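PDB 3F4S: putative uncharacterized protein from Wolbachia pipientis, which is a DsbA-like oxidoreductase of the thioredoxin fold that probably introduces disulfide bonds into substrate proteins. Local coordinates for residues A[56-61]-A[75-80]. The protein carries 1 engineered substitution. Sequence-based numbering, arbitrary orientation. Where two conformers were deposited one is given.
Sequences LFHRNV and MLYIFR
His-58 of helix 52-60 meets Tyr-77 and Phe-79 of strand 75-81 in a sparse, buried helix-to-sheet contact inside the thioredoxin fold of this DsbA relative. The backbones stay well apart, with CA of His-58 and CA of Phe-79 separated by 11.7 Å, so long aromatic side chains must bridge the interval, and only 74 Å² is buried between the segments.

The imidazole presents its edge to the tyrosine: CE1 of His-58 lies 3.4 Å from OH of Tyr-77, with the hydroxyl oxygen near the plane of the imidazole. This is no hydrogen bond. Instead, both polar ends converge on Glu-45 of strand 41-47, whose carboxylate is hydrogen-bonded to NE2 of His-58 through OE2 and to OH of Tyr-77 through OE1. Histidine suits its place because a flat ring packs among aromatic neighbours while NE2 bonds the acid. Tyrosine carries a hydroxyl across the distance from strand to carboxylate; with CG anti to the backbone N (chi1 172°), its ring extends from the strand and OH arrives at the imidazole edge. Phe-79, on the same side of the strand, adds a loose van der Waals contact, its CE1 4.5 Å from NE2 of His-58; a ring without polar groups suits this buried position. CE2 of Phe-57 lies over one imidazole face, offset toward its rim.

The Cys-51–Cys-54 disulfide of the CxxC motif spans the start of this helix, with His-58 nearby but not touching it. Phe-112 of helix 101-113 stacks on the histidine, Phe-62 of helix 62-70 meets both His-58 and Tyr-77, and strand 75-81 runs between strands 33-34 and 41-47.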
loop_
_atom_site.group_PDB
_atom_site.type_symbol
_atom_site.label_atom_id
_atom_site.label_comp_id
_atom_site.label_asym_id
_atom_site.label_seq_id
_atom_site.Cartn_x
_atom_site.Cartn_y
_atom_site.Cartn_z
ATOM N N LEU A 56 -4.407 -4.624 -11.425
ATOM C CA LEU A 56 -5.320 -5.754 -11.588
ATOM C C LEU A 56 -5.568 -6.431 -10.246
ATOM O O LEU A 56 -6.700 -6.787 -9.923
ATOM C CB LEU A 56 -4.786 -6.773 -12.601
ATOM C CG LEU A 56 -4.667 -6.282 -14.046
ATOM C CD1 LEU A 56 -3.961 -7.327 -14.891
ATOM C CD2 LEU A 56 -6.034 -5.955 -14.624
ATOM N N PHE A 57 -4.506 -6.610 -9.468
ATOM C CA PHE A 57 -4.647 -7.176 -8.130
ATOM C C PHE A 57 -5.608 -6.333 -7.286
ATOM O O PHE A 57 -6.495 -6.862 -6.620
ATOM C CB PHE A 57 -3.293 -7.291 -7.431
ATOM C CG PHE A 57 -3.399 -7.641 -5.976
ATOM C CD1 PHE A 57 -3.654 -8.946 -5.581
ATOM C CD2 PHE A 57 -3.269 -6.662 -5.000
ATOM C CE1 PHE A 57 -3.761 -9.274 -4.239
ATOM C CE2 PHE A 57 -3.376 -6.982 -3.654
ATOM C CZ PHE A 57 -3.623 -8.292 -3.274
ATOM N N HIS A 58 -5.434 -5.018 -7.322
ATOM C CA HIS A 58 -6.301 -4.129 -6.553
ATOM C C HIS A 58 -7.747 -4.075 -7.031
ATOM O O HIS A 58 -8.659 -3.819 -6.247
ATOM C CB HIS A 58 -5.674 -2.743 -6.427
ATOM C CG HIS A 58 -4.623 -2.706 -5.374
ATOM N ND1 HIS A 58 -4.914 -2.442 -4.054
ATOM C CD2 HIS A 58 -3.311 -3.028 -5.417
ATOM C CE1 HIS A 58 -3.809 -2.549 -3.336
ATOM N NE2 HIS A 58 -2.822 -2.905 -4.141
ATOM N N ARG A 59 -7.943 -4.340 -8.316
ATOM C CA ARG A 59 -9.267 -4.319 -8.918
ATOM C C ARG A 59 -10.025 -5.613 -8.639
ATOM O O ARG A 59 -11.221 -5.596 -8.347
ATOM C CB ARG A 59 -9.138 -4.114 -10.432
ATOM C CG ARG A 59 -10.419 -3.711 -11.140
ATOM C CD ARG A 59 -10.158 -3.521 -12.631
ATOM N NE ARG A 59 -8.940 -2.752 -12.872
ATOM C CZ ARG A 59 -8.403 -2.535 -14.069
ATOM N NH1 ARG A 59 -7.292 -1.820 -14.175
ATOM N NH2 ARG A 59 -8.967 -3.033 -15.161
ATOM N N ASN A 60 -9.322 -6.739 -8.717
ATOM C CA ASN A 60 -9.983 -8.042 -8.722
ATOM C C ASN A 60 -9.777 -8.958 -7.529
ATOM O O ASN A 60 -10.532 -9.914 -7.348
ATOM C CB ASN A 60 -9.622 -8.782 -9.998
ATOM C CG ASN A 60 -10.083 -8.035 -11.231
ATOM O OD1 ASN A 60 -11.184 -7.477 -11.254
ATOM N ND2 ASN A 60 -9.248 -8.001 -12.250
ATOM N N VAL A 61 -8.764 -8.676 -6.723
ATOM C CA VAL A 61 -8.461 -9.534 -5.593
ATOM C C VAL A 61 -8.568 -8.791 -4.273
ATOM O O VAL A 61 -9.183 -9.279 -3.327
ATOM C CB VAL A 61 -7.053 -10.157 -5.703
ATOM C CG1 VAL A 61 -6.814 -11.111 -4.539
ATOM C CG2 VAL A 61 -6.895 -10.887 -7.033
ATOM N N MET A 75 -7.180 -8.493 10.266
ATOM C CA MET A 75 -5.897 -8.106 9.692
ATOM C C MET A 75 -5.754 -6.596 9.558
ATOM O O MET A 75 -6.673 -5.913 9.097
ATOM C CB MET A 75 -5.725 -8.764 8.318
ATOM C CG MET A 75 -4.371 -8.523 7.655
ATOM S SD MET A 75 -4.181 -9.491 6.141
ATOM C CE MET A 75 -5.080 -8.466 4.974
ATOM N N LEU A 76 -4.592 -6.093 9.971
ATOM C CA LEU A 76 -4.209 -4.699 9.777
ATOM C C LEU A 76 -3.461 -4.566 8.453
ATOM O O LEU A 76 -2.531 -5.326 8.187
ATOM C CB LEU A 76 -3.311 -4.239 10.925
ATOM C CG LEU A 76 -2.653 -2.861 10.808
ATOM C CD1 LEU A 76 -3.708 -1.775 10.707
ATOM C CD2 LEU A 76 -1.711 -2.594 11.988
ATOM N N TYR A 77 -3.860 -3.601 7.629
ATOM C CA TYR A 77 -3.260 -3.417 6.307
ATOM C C TYR A 77 -2.481 -2.111 6.225
ATOM O O TYR A 77 -3.019 -1.033 6.505
ATOM C CB TYR A 77 -4.352 -3.456 5.235
ATOM C CG TYR A 77 -3.917 -3.099 3.836
ATOM C CD1 TYR A 77 -3.161 -3.981 3.073
ATOM C CD2 TYR A 77 -4.299 -1.889 3.256
ATOM C CE1 TYR A 77 -2.779 -3.663 1.775
ATOM C CE2 TYR A 77 -3.917 -1.558 1.965
ATOM C CZ TYR A 77 -3.161 -2.447 1.226
ATOM O OH TYR A 77 -2.794 -2.127 -0.066
ATOM N N ILE A 78 -1.213 -2.217 5.836
ATOM C CA ILE A 78 -0.347 -1.057 5.684
ATOM C C ILE A 78 0.218 -1.008 4.273
ATOM O O ILE A 78 1.045 -1.843 3.896
ATOM C CB ILE A 78 0.820 -1.090 6.684
ATOM C CG1 ILE A 78 0.291 -1.135 8.119
ATOM C CG2 ILE A 78 1.743 0.106 6.460
ATOM C CD1 ILE A 78 1.373 -1.120 9.189
ATOM N N PHE A 79 -0.233 -0.024 3.499
ATOM C CA PHE A 79 0.238 0.178 2.137
ATOM C C PHE A 79 1.389 1.169 2.170
ATOM O O PHE A 79 1.273 2.239 2.778
ATOM C CB PHE A 79 -0.885 0.739 1.261
ATOM C CG PHE A 79 -0.492 0.930 -0.180
ATOM C CD1 PHE A 79 -0.283 -0.164 -1.002
ATOM C CD2 PHE A 79 -0.330 2.199 -0.711
ATOM C CE1 PHE A 79 0.079 -0.002 -2.326
ATOM C CE2 PHE A 79 0.033 2.373 -2.040
ATOM C CZ PHE A 79 0.239 1.265 -2.850
ATOM N N ARG A 80 2.493 0.812 1.520
ATOM C CA ARG A 80 3.649 1.697 1.407
ATOM C C ARG A 80 3.967 1.941 -0.061
ATOM O O ARG A 80 3.955 1.011 -0.876
ATOM C CB ARG A 80 4.860 1.119 2.146
ATOM C CG ARG A 80 4.687 1.116 3.666
ATOM C CD ARG A 80 5.856 0.465 4.394
ATOM N NE ARG A 80 5.589 0.372 5.827
ATOM C CZ ARG A 80 6.260 -0.418 6.659
ATOM N NH1 ARG A 80 7.243 -1.182 6.196
ATOM N NH2 ARG A 80 5.952 -0.439 7.951
#